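Local coordinates for protein putative endo-1,4-beta-xylanase (Bacteroides thetaiotaomicron VPI-5482, PDB 5MSX) that probably hydrolyses O-glycosidic bonds as a calcium-binding family 43 glycoside hydrolase, an arabinofuranosidase acting in the breakdown of complex plant pectin by a gut bacterium, at residues F279-T284 / L337-M342; R172-L177 / Q189-P194. All coordinates share one frame; numbering follows the deposited sequence.

Contact 1. Residues F279-T284 / L337-M342; sequences FGRRST and LKIEPM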
loop_
_atom_site.group_PDB
_atom_site.type_symbol
_atom_site.label_atom_id
_atom_site.label_comp_id
_atom_site.label_asym_id
_atom_site.label_seq_id
_atom_site.Cartn_x
_atom_site.Cartn_y
_atom_site.Cartn_z
ATOM N N PHE C 279 29.338 -22.424 13.498
ATOM C CA PHE C 279 29.322 -23.891 13.222
ATOM C C PHE C 279 28.694 -24.756 14.341
ATOM O O PHE C 279 27.966 -25.713 14.071
ATOM C CB PHE C 279 30.750 -24.385 12.891
ATOM C CG PHE C 279 30.829 -25.868 12.612
ATOM C CD1 PHE C 279 30.390 -26.385 11.392
ATOM C CD2 PHE C 279 31.331 -26.745 13.574
ATOM C CE1 PHE C 279 30.461 -27.738 11.135
ATOM C CE2 PHE C 279 31.399 -28.110 13.322
ATOM C CZ PHE C 279 30.969 -28.609 12.101
ATOM N N GLY C 280 28.968 -24.395 15.588
ATOM C CA GLY C 280 28.340 -25.004 16.727
ATOM C C GLY C 280 28.682 -26.473 16.877
ATOM O O GLY C 280 29.867 -26.855 16.829
ATOM N N ARG C 281 27.642 -27.287 17.048
ATOM C CA ARG C 281 27.811 -28.711 17.250
ATOM C C ARG C 281 27.615 -29.492 15.954
ATOM O O ARG C 281 27.253 -30.679 16.019
ATOM C CB ARG C 281 26.859 -29.225 18.337
ATOM C CG ARG C 281 27.126 -28.689 19.731
ATOM C CD ARG C 281 26.560 -27.287 19.940
ATOM N NE ARG C 281 26.395 -26.968 21.346
ATOM C CZ ARG C 281 26.242 -25.732 21.828
ATOM N NH1 ARG C 281 26.174 -24.674 21.021
ATOM N NH2 ARG C 281 26.134 -25.550 23.132
ATOM N N ARG C 282 27.855 -28.824 14.808
ATOM C CA ARG C 282 27.744 -29.379 13.443
ATOM C C ARG C 282 26.290 -29.454 12.962
ATOM O O ARG C 282 25.378 -29.467 13.766
ATOM C CB ARG C 282 28.464 -30.771 13.289
ATOM C CG ARG C 282 27.555 -32.005 13.216
ATOM C CD ARG C 282 28.333 -33.293 13.431
ATOM N NE ARG C 282 29.437 -33.440 12.475
ATOM C CZ ARG C 282 29.342 -34.019 11.280
ATOM N NH1 ARG C 282 30.417 -34.110 10.495
ATOM N NH2 ARG C 282 28.188 -34.526 10.847
ATOM N N SER C 283 26.124 -29.562 11.642
ATOM C CA SER C 283 24.807 -29.665 10.989
ATOM C C SER C 283 23.912 -28.512 11.505
ATOM O O SER C 283 24.385 -27.367 11.649
ATOM C CB SER C 283 24.225 -31.079 11.229
ATOM O OG SER C 283 22.960 -31.256 10.602
ATOM N N THR C 284 22.665 -28.805 11.854
ATOM C CA THR C 284 21.721 -27.778 12.284
ATOM C C THR C 284 21.695 -27.711 13.805
ATOM O O THR C 284 20.645 -27.837 14.411
ATOM C CB THR C 284 20.304 -28.083 11.742
ATOM O OG1 THR C 284 19.994 -29.446 12.001
ATOM C CG2 THR C 284 20.211 -27.861 10.253
ATOM N N LEU C 337 30.161 -34.549 24.496
ATOM C CA LEU C 337 29.931 -34.719 23.052
ATOM C C LEU C 337 31.210 -34.311 22.369
ATOM O O LEU C 337 31.643 -33.163 22.498
ATOM C CB LEU C 337 28.779 -33.802 22.597
ATOM C CG LEU C 337 28.457 -33.659 21.106
ATOM C CD1 LEU C 337 28.049 -34.998 20.511
ATOM C CD2 LEU C 337 27.359 -32.622 20.907
ATOM N N LYS C 338 31.801 -35.244 21.643
ATOM C CA LYS C 338 33.003 -35.019 20.884
ATOM C C LYS C 338 32.496 -34.657 19.485
ATOM O O LYS C 338 31.989 -35.518 18.767
ATOM C CB LYS C 338 33.881 -36.295 20.881
ATOM C CG LYS C 338 34.390 -36.734 22.263
ATOM C CD LYS C 338 35.195 -35.598 22.906
ATOM C CE LYS C 338 36.033 -35.930 24.142
ATOM N NZ LYS C 338 37.127 -34.902 24.327
ATOM N N ILE C 339 32.579 -33.375 19.125
ATOM C CA ILE C 339 31.924 -32.887 17.906
ATOM C C ILE C 339 32.794 -33.199 16.668
ATOM O O ILE C 339 33.973 -32.842 16.599
ATOM C CB ILE C 339 31.585 -31.392 18.016
ATOM C CG1 ILE C 339 30.668 -31.150 19.239
ATOM C CG2 ILE C 339 30.918 -30.889 16.744
ATOM C CD1 ILE C 339 30.728 -29.757 19.770
ATOM N N GLU C 340 32.178 -33.862 15.706
ATOM C CA GLU C 340 32.842 -34.241 14.470
ATOM C C GLU C 340 32.868 -33.020 13.540
ATOM O O GLU C 340 31.837 -32.382 13.330
ATOM C CB GLU C 340 32.090 -35.418 13.817
ATOM C CG GLU C 340 32.982 -36.497 13.237
ATOM C CD GLU C 340 33.893 -37.139 14.285
ATOM O OE1 GLU C 340 33.410 -37.650 15.312
ATOM O OE2 GLU C 340 35.115 -37.132 14.080
ATOM N N PRO C 341 34.042 -32.680 12.993
ATOM C CA PRO C 341 34.092 -31.603 11.999
ATOM C C PRO C 341 33.372 -31.982 10.710
ATOM O O PRO C 341 32.939 -33.129 10.567
ATOM C CB PRO C 341 35.589 -31.416 11.726
ATOM C CG PRO C 341 36.247 -32.661 12.210
ATOM C CD PRO C 341 35.361 -33.294 13.237
ATOM N N MET C 342 33.257 -31.025 9.791
ATOM C CA MET C 342 32.586 -31.248 8.513
ATOM C C MET C 342 33.529 -30.952 7.348
ATOM O O MET C 342 33.852 -31.847 6.600
ATOM C CB MET C 342 31.295 -30.437 8.442
ATOM C CG MET C 342 30.303 -30.967 7.419
ATOM S SD MET C 342 29.205 -32.249 8.064
ATOM C CE MET C 342 28.068 -31.228 8.993
#

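Contact 2. Residues R172-L177 / Q189-P194; sequences RHVAKL and QVISTP. With EDO (1,2-ethanediol), chain Z.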
loop_
_atom_site.group_PDB
_atom_site.type_symbol
_atom_site.label_atom_id
_atom_site.label_comp_id
_atom_site.label_asym_id
_atom_site.label_seq_id
_atom_site.Cartn_x
_atom_site.Cartn_y
_atom_site.Cartn_z
ATOM N N ARG C 172 22.875 -14.401 -5.508
ATOM C CA ARG C 172 23.126 -13.048 -5.965
ATOM C C ARG C 172 21.969 -12.430 -6.785
ATOM O O ARG C 172 22.176 -11.529 -7.589
ATOM C CB ARG C 172 24.472 -12.963 -6.701
ATOM C CG ARG C 172 25.680 -13.549 -5.956
ATOM C CD ARG C 172 26.909 -13.492 -6.855
ATOM N NE ARG C 172 28.134 -13.936 -6.199
ATOM C CZ ARG C 172 28.427 -15.206 -5.892
ATOM N NH1 ARG C 172 27.580 -16.207 -6.157
ATOM N NH2 ARG C 172 29.587 -15.485 -5.274
ATOM N N HIS C 173 20.756 -12.884 -6.517
ATOM C CA HIS C 173 19.588 -12.401 -7.234
ATOM C C HIS C 173 19.004 -11.153 -6.594
ATOM O O HIS C 173 18.976 -11.035 -5.366
ATOM C CB HIS C 173 18.520 -13.484 -7.319
ATOM C CG HIS C 173 18.856 -14.572 -8.296
ATOM N ND1 HIS C 173 19.246 -15.836 -7.904
ATOM C CD2 HIS C 173 18.880 -14.578 -9.649
ATOM C CE1 HIS C 173 19.472 -16.582 -8.975
ATOM N NE2 HIS C 173 19.268 -15.840 -10.046
ATOM N N VAL C 174 18.512 -10.256 -7.446
ATOM C CA VAL C 174 17.774 -9.066 -7.009
ATOM C C VAL C 174 16.743 -8.608 -8.076
ATOM O O VAL C 174 16.996 -8.669 -9.284
ATOM C CB VAL C 174 18.727 -7.905 -6.663
ATOM C CG1 VAL C 174 19.500 -7.429 -7.877
ATOM C CG2 VAL C 174 17.976 -6.749 -6.021
ATOM N N ALA C 175 15.594 -8.175 -7.590
ATOM C CA ALA C 175 14.529 -7.637 -8.430
ATOM C C ALA C 175 13.747 -6.584 -7.645
ATOM O O ALA C 175 13.661 -6.668 -6.408
ATOM C CB ALA C 175 13.597 -8.759 -8.849
ATOM N N LYS C 176 13.143 -5.623 -8.347
ATOM C CA LYS C 176 12.194 -4.708 -7.704
ATOM C C LYS C 176 10.973 -5.458 -7.179
ATOM O O LYS C 176 10.615 -6.520 -7.687
ATOM C CB LYS C 176 11.742 -3.596 -8.646
ATOM C CG LYS C 176 12.865 -2.641 -9.004
ATOM C CD LYS C 176 12.367 -1.493 -9.870
ATOM C CE LYS C 176 13.472 -0.487 -10.041
ATOM N NZ LYS C 176 13.121 0.461 -11.121
ATOM N N LEU C 177 10.356 -4.882 -6.158
ATOM C CA LEU C 177 9.148 -5.387 -5.556
ATOM C C LEU C 177 8.088 -4.298 -5.719
ATOM O O LEU C 177 8.361 -3.108 -5.504
ATOM C CB LEU C 177 9.427 -5.666 -4.088
ATOM C CG LEU C 177 8.535 -6.553 -3.242
ATOM C CD1 LEU C 177 8.389 -7.965 -3.848
ATOM C CD2 LEU C 177 9.087 -6.620 -1.807
ATOM N N GLN C 189 17.954 -9.339 -11.869
ATOM C CA GLN C 189 19.373 -9.175 -12.163
ATOM C C GLN C 189 20.217 -10.081 -11.277
ATOM O O GLN C 189 19.802 -10.479 -10.181
ATOM C CB GLN C 189 19.856 -7.735 -11.961
ATOM C CG GLN C 189 19.098 -6.650 -12.747
ATOM C CD GLN C 189 19.463 -6.512 -14.213
ATOM O OE1 GLN C 189 20.099 -7.384 -14.805
ATOM N NE2 GLN C 189 19.048 -5.401 -14.811
ATOM N N VAL C 190 21.419 -10.387 -11.758
ATOM C CA VAL C 190 22.402 -11.129 -10.973
ATOM C C VAL C 190 23.515 -10.160 -10.643
ATOM O O VAL C 190 24.100 -9.580 -11.535
ATOM C CB VAL C 190 22.914 -12.376 -11.733
ATOM C CG1 VAL C 190 24.022 -13.069 -10.952
ATOM C CG2 VAL C 190 21.758 -13.343 -11.983
ATOM N N ILE C 191 23.762 -9.947 -9.349
ATOM C CA ILE C 191 24.783 -9.005 -8.907
ATOM C C ILE C 191 26.142 -9.595 -9.208
ATOM O O ILE C 191 26.394 -10.783 -8.935
ATOM C CB ILE C 191 24.684 -8.703 -7.398
ATOM C CG1 ILE C 191 23.414 -7.897 -7.115
ATOM C CG2 ILE C 191 25.907 -7.930 -6.903
ATOM C CD1 ILE C 191 22.822 -8.197 -5.757
ATOM N N SER C 192 27.009 -8.751 -9.739
ATOM C CA SER C 192 28.385 -9.110 -10.033
ATOM C C SER C 192 29.289 -8.947 -8.782
ATOM O O SER C 192 29.280 -7.900 -8.138
ATOM C CB SER C 192 28.903 -8.215 -11.154
ATOM O OG SER C 192 30.260 -8.491 -11.381
ATOM N N THR C 193 30.047 -9.993 -8.443
ATOM C CA THR C 193 30.975 -9.960 -7.311
ATOM C C THR C 193 32.324 -10.601 -7.708
ATOM O O THR C 193 32.353 -11.460 -8.581
ATOM C CB THR C 193 30.387 -10.729 -6.092
ATOM O OG1 THR C 193 30.265 -12.118 -6.406
ATOM C CG2 THR C 193 28.998 -10.181 -5.647
ATOM N N PRO C 194 33.432 -10.212 -7.054
ATOM C CA PRO C 194 34.708 -10.832 -7.425
ATOM C C PRO C 194 34.899 -12.265 -6.918
ATOM O O PRO C 194 35.724 -12.995 -7.458
ATOM C CB PRO C 194 35.748 -9.890 -6.795
ATOM C CG PRO C 194 35.036 -9.257 -5.682
ATOM C CD PRO C 194 33.638 -9.055 -6.173
HETATM C C1 EDO Z . 32.955 -6.584 -10.140
HETATM O O1 EDO Z . 32.984 -7.920 -9.620
HETATM C C2 EDO Z . 32.446 -5.624 -9.069
HETATM O O2 EDO Z . 31.060 -5.881 -8.781
#

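Contact 1. Residues F279-T284 / L337-M342
Arg282 and Met342 are brought together by bends in both chains: the arginine turns about its CG-CD bond (chi3 -57°), laying its guanidinium against the backbone of Glu340 and Pro341, while Met342, bent at chi2 and chi3, swings its thioether over one guanidinium face. The two successive carbonyl oxygens both lie at the guanidinium edge, in its plane. Arg282 NE reaches Glu340 O at 2.8 Å in an almost straight bond (175°), and its NH1 reaches Pro341 O at 2.7 Å; both donors stand above the carbonyl planes. Met342 SD lies 3.3 Å from Arg282 NH1, a soft, polarisable cover for a flat cation. The Glu340 carboxylate turns away, so its peptide oxygen rather than its charge is used. With an alanine at Arg282, both carbonyls are likely to lose these donors and the Met342 thioether its flat partner.

Phe279 puts CE1 3.9 Å from Met342 CB, with Glu340 O at the ring edge. Ile339, branched at CB, spreads over the turn: CG2 meets Arg281 C at 3.7 Å and CD1 meets Arg281 CG at 3.8 Å. The head of Arg281 leads off to a salt bridge with Glu351. Gly280 suits its positive phi in the type II' beta turn Phe279-Arg282, closed by Arg282 N to Phe279 O, a tight turn docked against strand 337-339 and the residues that follow.

Contact 2. Residues R172-L177 / Q189-P194
Arg172 reaches along the backbone of the facing segment to Thr193. Arg172 CB lies 3.7 Å from Ile191 O; the chain then runs extended, with CG passing the same carbonyl more loosely and CD approaching that Ile191 O to 3.5 Å. Arg172 NE donates to Thr193 OG1 at 2.8 Å, a bent bond (151°) with the hydroxyl tilted 18° from the guanidinium plane. Beyond it, NH2 bonds to Glu197 O. Threonine suits the far end: OG1, held between the backbone N and the carbonyl carbon (chi1 65°), takes the arginine's N-H and also bonds to Arg195 O, while CG2 packs beside NE.

The backbones pair as antiparallel strands. Val174 and Gln189 form a hydrogen-bonded pair, with Gln189 N to Val174 O at 2.8 Å and Val174 N to Gln189 O at 3.0 Å. Past the non-hydrogen-bonded pair His173-Val190, Ile191 N donates to Arg172 O at 2.8 Å, in the carbonyl plane. Beta-branched residues fit this extended chain: Val190 CG2 sits 3.9 Å from His173 CD2, and on the other face of the sheet Val174 CG1 packs against Ile191 CG1.

The chemistry is thus ladder bonding prolonged by a side chain: where strand 187-190 gives way to loop, a long, many-donor arginine takes over from the peptide groups and ties the departing chain to the neighbouring strand, 173-177.

In the fold
Contact 2 comes first along the chain and is complete before contact 1 begins; their centres are 32 Å apart, with about 20 Å between nearest atoms, and they share no strand. Residues 172-177 and 189-194 join the last two strands of the four-stranded antiparallel sheet 156-159, 165-169, 173-177 and 187-190, the up-and-down arrangement of a blade in the five-bladed beta-propeller of family 43. Contact 1 instead ties the loop after strand 272-278, within the family 43 region, to strand 337-339, which pairs antiparallel with strand 349-351. One contact thus builds a blade, while the other joins a loop of the propeller to that two-stranded pair, near the calcium site that includes Ser365 and Trp454.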